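Local coordinates for protein probable aminotransferase (Pseudomonas aeruginosa, PDB 5YKR) that belongs to the class-III aminotransferases, a family of pyridoxal-phosphate enzymes, and holds the cofactor covalently attached, at residues A[213-218]-A[250-255]. Residues are numbered along the deposited sequence; the frame is centred on the assembly and turned at random.
Sequences AALAHG and RRHDVA
Leu215 lays its CB over one face of the His252 imidazole, a CH-pi contact in which CB stands 3.9 Å from the ring centroid and 16° off the ring normal. The methylene sits toward the CG–ND1 side of the ring, and CD1, carried on in the extended direction, reaches 4.0 Å from ND1 of His252. The ring's rotation is fixed by a hydrogen bond from His252 ND1 to the carbonyl O of Leu248, in the last turn of helix 241-251, which ends just before His252. With CG of Leu215 beside its backbone N (chi1 -58°), CD2 turns aside and comes within 4.1 Å of Val254 CG2. This methyl contact is buried and apolar, while the partly exposed imidazole covers Leu215 CB. Toward solvent the fit slackens: exposed Ala216 only skirts the imidazole, its CA 3.9 Å from His252 NE2, and its CB points away from the facing segment. Both segments turn here, through a type I turn at Leu215–Gly218, with Gly218 at positive phi, and through a Schellman motif whose C-prime residue is Asp253. Strand 220-225, helix 241-251 and the adjacent parallel strand 255-259 form a beta-alpha-beta crossover of the large mixed sheet; the contact lies where that helix ends beside the end of helix 208-215, with Leu215 and Val254 both resting on Val220 and Val223.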
ATOM      1  N   ALA A 213       6.584 -33.320   3.157  1.00 14.35           N
ATOM      2  CA  ALA A 213       7.193 -33.336   4.491  1.00 15.07           C
ATOM      3  C   ALA A 213       6.874 -32.065   5.297  1.00 13.85           C
ATOM      4  O   ALA A 213       6.608 -32.101   6.507  1.00 14.76           O
ATOM      5  CB  ALA A 213       8.695 -33.545   4.419  1.00 15.10           C
ATOM      6  N   ALA A 214       6.872 -30.927   4.616  1.00 13.19           N
ATOM      7  CA  ALA A 214       6.519 -29.668   5.281  1.00 12.91           C
ATOM      8  C   ALA A 214       5.059 -29.623   5.753  1.00 12.78           C
ATOM      9  O   ALA A 214       4.778 -29.266   6.879  1.00 13.22           O
ATOM     10  CB  ALA A 214       6.793 -28.490   4.346  1.00 13.53           C
ATOM     11  N   LEU A 215       4.135 -29.982   4.857  1.00 12.34           N
ATOM     12  CA  LEU A 215       2.707 -29.928   5.192  1.00 13.87           C
ATOM     13  C   LEU A 215       2.293 -30.947   6.255  1.00 14.36           C
ATOM     14  O   LEU A 215       1.365 -30.696   7.027  1.00 14.82           O
ATOM     15  CB  LEU A 215       1.842 -30.116   3.946  1.00 13.97           C
ATOM     16  CG  LEU A 215       2.063 -29.126   2.821  1.00 15.59           C
ATOM     17  CD1 LEU A 215       1.051 -29.378   1.700  1.00 15.93           C
ATOM     18  CD2 LEU A 215       2.032 -27.681   3.275  1.00 15.65           C
ATOM     19  N   ALA A 216       3.023 -32.070   6.311  1.00 14.50           N
ATOM     20  CA  ALA A 216       2.661 -33.148   7.227  1.00 16.21           C
ATOM     21  C   ALA A 216       2.776 -32.760   8.697  1.00 16.10           C
ATOM     22  O   ALA A 216       2.204 -33.408   9.568  1.00 17.48           O
ATOM     23  CB  ALA A 216       3.518 -34.402   6.953  1.00 19.14           C
ATOM     24  N   HIS A 217       3.513 -31.696   8.999  1.00 15.94           N
ATOM     25  CA  HIS A 217       3.572 -31.210  10.391  1.00 15.61           C
ATOM     26  C   HIS A 217       2.220 -30.742  10.915  1.00 15.25           C
ATOM     27  O   HIS A 217       2.031 -30.633  12.122  1.00 19.06           O
ATOM     28  CB  HIS A 217       4.614 -30.114  10.590  1.00 14.54           C
ATOM     29  CG  HIS A 217       5.989 -30.551  10.252  1.00 14.77           C
ATOM     30  ND1 HIS A 217       6.764 -31.338  11.083  1.00 17.44           N
ATOM     31  CD2 HIS A 217       6.686 -30.409   9.101  1.00 14.46           C
ATOM     32  CE1 HIS A 217       7.915 -31.567  10.477  1.00 17.74           C
ATOM     33  NE2 HIS A 217       7.903 -31.027   9.285  1.00 18.83           N
ATOM     34  N   GLY A 218       1.293 -30.388  10.023  1.00 15.36           N
ATOM     35  CA  GLY A 218      -0.045 -30.032  10.482  1.00 16.93           C
ATOM     36  C   GLY A 218      -0.187 -28.599  10.922  1.00 16.95           C
ATOM     37  O   GLY A 218      -1.226 -28.240  11.454  1.00 21.48           O
ATOM     38  N   ARG A 250      -4.831 -29.969  -0.971  1.00 17.15           N
ATOM     39  CA  ARG A 250      -6.162 -30.501  -0.647  1.00 19.77           C
ATOM     40  C   ARG A 250      -6.125 -31.535   0.466  1.00 19.94           C
ATOM     41  O   ARG A 250      -6.910 -31.448   1.438  1.00 20.52           O
ATOM     42  CB  ARG A 250      -6.821 -31.085  -1.869  1.00 21.62           C
ATOM     43  CG  ARG A 250      -7.430 -29.977  -2.657  1.00 24.74           C
ATOM     44  CD  ARG A 250      -7.863 -30.458  -3.992  1.00 28.06           C
ATOM     45  NE  ARG A 250      -8.573 -29.410  -4.690  1.00 27.99           N
ATOM     46  CZ  ARG A 250      -8.801 -29.430  -5.999  1.00 32.87           C
ATOM     47  NH1 ARG A 250      -8.337 -30.428  -6.770  1.00 29.26           N
ATOM     48  NH2 ARG A 250      -9.457 -28.413  -6.567  1.00 35.67           N
ATOM     49  N   ARG A 251      -5.174 -32.458   0.362  1.00 18.65           N
ATOM     50  CA  ARG A 251      -5.118 -33.581   1.292  1.00 20.69           C
ATOM     51  C   ARG A 251      -4.840 -33.113   2.710  1.00 21.56           C
ATOM     52  O   ARG A 251      -5.411 -33.616   3.672  1.00 26.72           O
ATOM     53  CB  ARG A 251      -4.090 -34.579   0.800  1.00 22.92           C
ATOM     54  CG  ARG A 251      -3.950 -35.793   1.723  1.00 25.62           C
ATOM     55  CD  ARG A 251      -3.490 -37.038   1.036  1.00 29.00           C
ATOM     56  NE  ARG A 251      -2.457 -36.824   0.035  1.00 27.97           N
ATOM     57  CZ  ARG A 251      -1.149 -36.765   0.233  1.00 31.79           C
ATOM     58  NH1 ARG A 251      -0.606 -36.906   1.447  1.00 33.26           N
ATOM     59  NH2 ARG A 251      -0.375 -36.578  -0.823  1.00 34.48           N
ATOM     60  N   HIS A 252      -4.027 -32.063   2.818  1.00 17.56           N
ATOM     61  CA  HIS A 252      -3.657 -31.506   4.122  1.00 18.05           C
ATOM     62  C   HIS A 252      -4.522 -30.298   4.551  1.00 18.28           C
ATOM     63  O   HIS A 252      -4.255 -29.685   5.607  1.00 17.56           O
ATOM     64  CB  HIS A 252      -2.165 -31.125   4.118  1.00 17.70           C
ATOM     65  CG  HIS A 252      -1.243 -32.279   4.070  1.00 19.13           C
ATOM     66  ND1 HIS A 252      -0.714 -32.773   2.905  1.00 22.27           N
ATOM     67  CD2 HIS A 252      -0.774 -33.051   5.062  1.00 19.06           C
ATOM     68  CE1 HIS A 252       0.049 -33.815   3.191  1.00 21.55           C
ATOM     69  NE2 HIS A 252       0.035 -33.990   4.488  1.00 21.15           N
ATOM     70  N   ASP A 253      -5.565 -29.975   3.769  1.00 17.68           N
ATOM     71  CA  ASP A 253      -6.465 -28.836   4.031  1.00 17.45           C
ATOM     72  C   ASP A 253      -5.640 -27.562   4.273  1.00 15.81           C
ATOM     73  O   ASP A 253      -5.807 -26.836   5.268  1.00 15.98           O
ATOM     74  CB  ASP A 253      -7.354 -29.111   5.223  1.00 18.88           C
ATOM     75  CG  ASP A 253      -8.411 -28.062   5.454  1.00 20.56           C
ATOM     76  OD1 ASP A 253      -8.980 -27.607   4.472  1.00 24.33           O
ATOM     77  OD2 ASP A 253      -8.641 -27.682   6.610  1.00 23.03           O
ATOM     78  N   VAL A 254      -4.746 -27.335   3.313  1.00 13.64           N
ATOM     79  CA  VAL A 254      -3.870 -26.177   3.293  1.00 13.36           C
ATOM     80  C   VAL A 254      -4.294 -25.260   2.121  1.00 12.82           C
ATOM     81  O   VAL A 254      -4.455 -25.733   1.017  1.00 13.67           O
ATOM     82  CB  VAL A 254      -2.398 -26.580   3.140  1.00 14.12           C
ATOM     83  CG1 VAL A 254      -1.522 -25.369   2.870  1.00 13.58           C
ATOM     84  CG2 VAL A 254      -1.927 -27.339   4.399  1.00 14.79           C
ATOM     85  N   ALA A 255      -4.473 -23.959   2.385  1.00 11.96           N
ATOM     86  CA  ALA A 255      -4.828 -23.015   1.321  1.00 11.77           C
ATOM     87  C   ALA A 255      -3.730 -22.890   0.295  1.00 11.23           C
ATOM     88  O   ALA A 255      -2.566 -22.727   0.667  1.00 12.45           O
ATOM     89  CB  ALA A 255      -5.167 -21.658   1.912  1.00 13.81           C
TER